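Local coordinates for protein putative oxidoreductase (Pseudomonas putida, PDB 3L6D) that is a putative oxidoreductase that probably binds NADP, at residues 190-195 with 262-267. Sequence-based numbering, arbitrary orientation.
Sequences FFEAVG and WTPVFD
The carboxylate of Glu192, near the C-terminal end of the long helix 169-199, accepts the N-H groups at the start of helix 264-281. Both helices belong to the helical C-terminal domain, which resembles that of NADPH-dependent reductive aminases by sequence family. Glu192 reaches across with CG anti to its backbone N (chi1 179°) and the chain extended beyond CG. Its carboxylate then takes two backbone N-H groups of the first helical turn. Val265 N donates to Glu192 OE1 at 2.8 Å and Phe266 N donates to Glu192 OE2, also at 2.8 Å. Each oxygen uses its syn lone pair, and the N-H...O angles are 152° and 153°. The two bonds together fix the rotation of the carboxylate. Thr263 holds the N-cap position, but its own side chain makes no capping bond. It packs crosswise on Glu192 instead, with Thr263 CB 3.4 Å from Glu192 OE2. The Pro264 ring closes on the other oxygen, Pro264 CD lying 3.3 Å from Glu192 OE1. Val265 CG2 comes to 3.4 Å from Glu192 OE1, and Phe266 CB to 3.4 Å from Glu192 OE2. The Phe266 ring leads away to helix 242-259. Phe293 of the second subunit also packs on Glu192, so this site lies close to the subunit interface. The buried carboxylate thus has both oxygens bonded to helix N-H groups, and the positive end of the helix dipole would probably favour its ionised form.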
loop_
_atom_site.group_PDB
_atom_site.type_symbol
_atom_site.label_atom_id
_atom_site.label_comp_id
_atom_site.label_asym_id
_atom_site.label_seq_id
_atom_site.Cartn_x
_atom_site.Cartn_y
_atom_site.Cartn_z
ATOM N N PHE B 190 -0.715 -1.057 7.888
ATOM C CA PHE B 190 -1.255 0.240 8.227
ATOM C C PHE B 190 -1.880 0.237 9.630
ATOM O O PHE B 190 -1.591 1.132 10.427
ATOM C CB PHE B 190 -2.222 0.735 7.132
ATOM C CG PHE B 190 -2.786 2.092 7.396
ATOM C CD1 PHE B 190 -2.095 3.236 6.999
ATOM C CD2 PHE B 190 -4.029 2.236 8.045
ATOM C CE1 PHE B 190 -2.614 4.505 7.258
ATOM C CE2 PHE B 190 -4.567 3.513 8.305
ATOM C CZ PHE B 190 -3.853 4.650 7.916
ATOM N N PHE B 191 -2.727 -0.765 9.939
ATOM C CA PHE B 191 -3.298 -0.915 11.284
ATOM C C PHE B 191 -2.230 -0.988 12.350
ATOM O O PHE B 191 -2.352 -0.334 13.392
ATOM C CB PHE B 191 -4.299 -2.109 11.385
ATOM C CG PHE B 191 -5.369 -2.084 10.348
ATOM C CD1 PHE B 191 -5.920 -0.876 9.915
ATOM C CD2 PHE B 191 -5.836 -3.271 9.775
ATOM C CE1 PHE B 191 -6.918 -0.850 8.937
ATOM C CE2 PHE B 191 -6.835 -3.253 8.798
ATOM C CZ PHE B 191 -7.382 -2.049 8.383
ATOM N N GLU B 192 -1.181 -1.764 12.087
ATOM C CA GLU B 192 -0.072 -1.914 13.041
ATOM C C GLU B 192 0.658 -0.570 13.329
ATOM O O GLU B 192 0.968 -0.264 14.476
ATOM C CB GLU B 192 0.908 -3.034 12.595
ATOM C CG GLU B 192 2.127 -3.239 13.528
ATOM C CD GLU B 192 3.091 -4.341 13.089
ATOM O OE1 GLU B 192 2.845 -5.530 13.416
ATOM O OE2 GLU B 192 4.121 -4.028 12.464
ATOM N N ALA B 193 0.908 0.219 12.281
ATOM C CA ALA B 193 1.652 1.479 12.419
ATOM C C ALA B 193 0.807 2.509 13.130
ATOM O O ALA B 193 1.293 3.188 14.043
ATOM C CB ALA B 193 2.133 1.995 11.051
ATOM N N VAL B 194 -0.465 2.590 12.756
ATOM C CA VAL B 194 -1.422 3.451 13.468
ATOM C C VAL B 194 -1.547 3.084 14.971
ATOM O O VAL B 194 -1.506 3.951 15.859
ATOM C CB VAL B 194 -2.807 3.449 12.766
ATOM C CG1 VAL B 194 -3.866 4.137 13.641
ATOM C CG2 VAL B 194 -2.718 4.182 11.435
ATOM N N GLY B 195 -1.686 1.788 15.245
ATOM C CA GLY B 195 -1.748 1.304 16.620
ATOM C C GLY B 195 -0.478 1.644 17.367
ATOM O O GLY B 195 -0.526 2.011 18.541
ATOM N N TRP B 262 4.191 -3.694 20.256
ATOM C CA TRP B 262 4.210 -5.009 19.622
ATOM C C TRP B 262 3.990 -4.794 18.139
ATOM O O TRP B 262 2.934 -4.312 17.711
ATOM C CB TRP B 262 3.077 -5.873 20.168
ATOM C CG TRP B 262 2.987 -7.285 19.616
ATOM C CD1 TRP B 262 3.967 -8.237 19.612
ATOM C CD2 TRP B 262 1.824 -7.902 19.025
ATOM N NE1 TRP B 262 3.488 -9.414 19.051
ATOM C CE2 TRP B 262 2.181 -9.232 18.682
ATOM C CE3 TRP B 262 0.522 -7.460 18.760
ATOM C CZ2 TRP B 262 1.286 -10.119 18.083
ATOM C CZ3 TRP B 262 -0.373 -8.351 18.148
ATOM C CH2 TRP B 262 0.021 -9.662 17.821
ATOM N N THR B 263 5.004 -5.131 17.355
ATOM C CA THR B 263 4.921 -4.960 15.910
ATOM C C THR B 263 5.429 -6.209 15.239
ATOM O O THR B 263 6.494 -6.194 14.644
ATOM C CB THR B 263 5.764 -3.772 15.429
ATOM O OG1 THR B 263 7.131 -4.009 15.782
ATOM C CG2 THR B 263 5.288 -2.476 16.053
ATOM N N PRO B 264 4.662 -7.303 15.317
ATOM C CA PRO B 264 5.134 -8.534 14.693
ATOM C C PRO B 264 5.292 -8.437 13.181
ATOM O O PRO B 264 6.168 -9.106 12.636
ATOM C CB PRO B 264 4.027 -9.538 15.026
ATOM C CG PRO B 264 2.808 -8.680 15.241
ATOM C CD PRO B 264 3.350 -7.498 15.968
ATOM N N VAL B 265 4.441 -7.648 12.513
ATOM C CA VAL B 265 4.511 -7.538 11.042
ATOM C C VAL B 265 5.803 -6.838 10.684
ATOM O O VAL B 265 6.594 -7.345 9.879
ATOM C CB VAL B 265 3.283 -6.830 10.412
ATOM C CG1 VAL B 265 3.396 -6.841 8.880
ATOM C CG2 VAL B 265 1.988 -7.509 10.833
ATOM N N PHE B 266 6.058 -5.691 11.323
ATOM C CA PHE B 266 7.350 -5.016 11.074
ATOM C C PHE B 266 8.586 -5.834 11.432
ATOM O O PHE B 266 9.592 -5.792 10.720
ATOM C CB PHE B 266 7.441 -3.608 11.697
ATOM C CG PHE B 266 8.506 -2.779 11.066
ATOM C CD1 PHE B 266 8.339 -2.280 9.757
ATOM C CD2 PHE B 266 9.720 -2.577 11.700
ATOM C CE1 PHE B 266 9.343 -1.542 9.143
ATOM C CE2 PHE B 266 10.720 -1.841 11.083
ATOM C CZ PHE B 266 10.530 -1.316 9.807
ATOM N N ASP B 267 8.496 -6.607 12.509
ATOM C CA ASP B 267 9.597 -7.508 12.872
ATOM C C ASP B 267 9.860 -8.483 11.726
ATOM O O ASP B 267 11.010 -8.812 11.432
ATOM C CB ASP B 267 9.231 -8.310 14.122
ATOM C CG ASP B 267 9.245 -7.464 15.398
ATOM O OD1 ASP B 267 9.758 -6.330 15.365
ATOM O OD2 ASP B 267 8.750 -7.949 16.441
#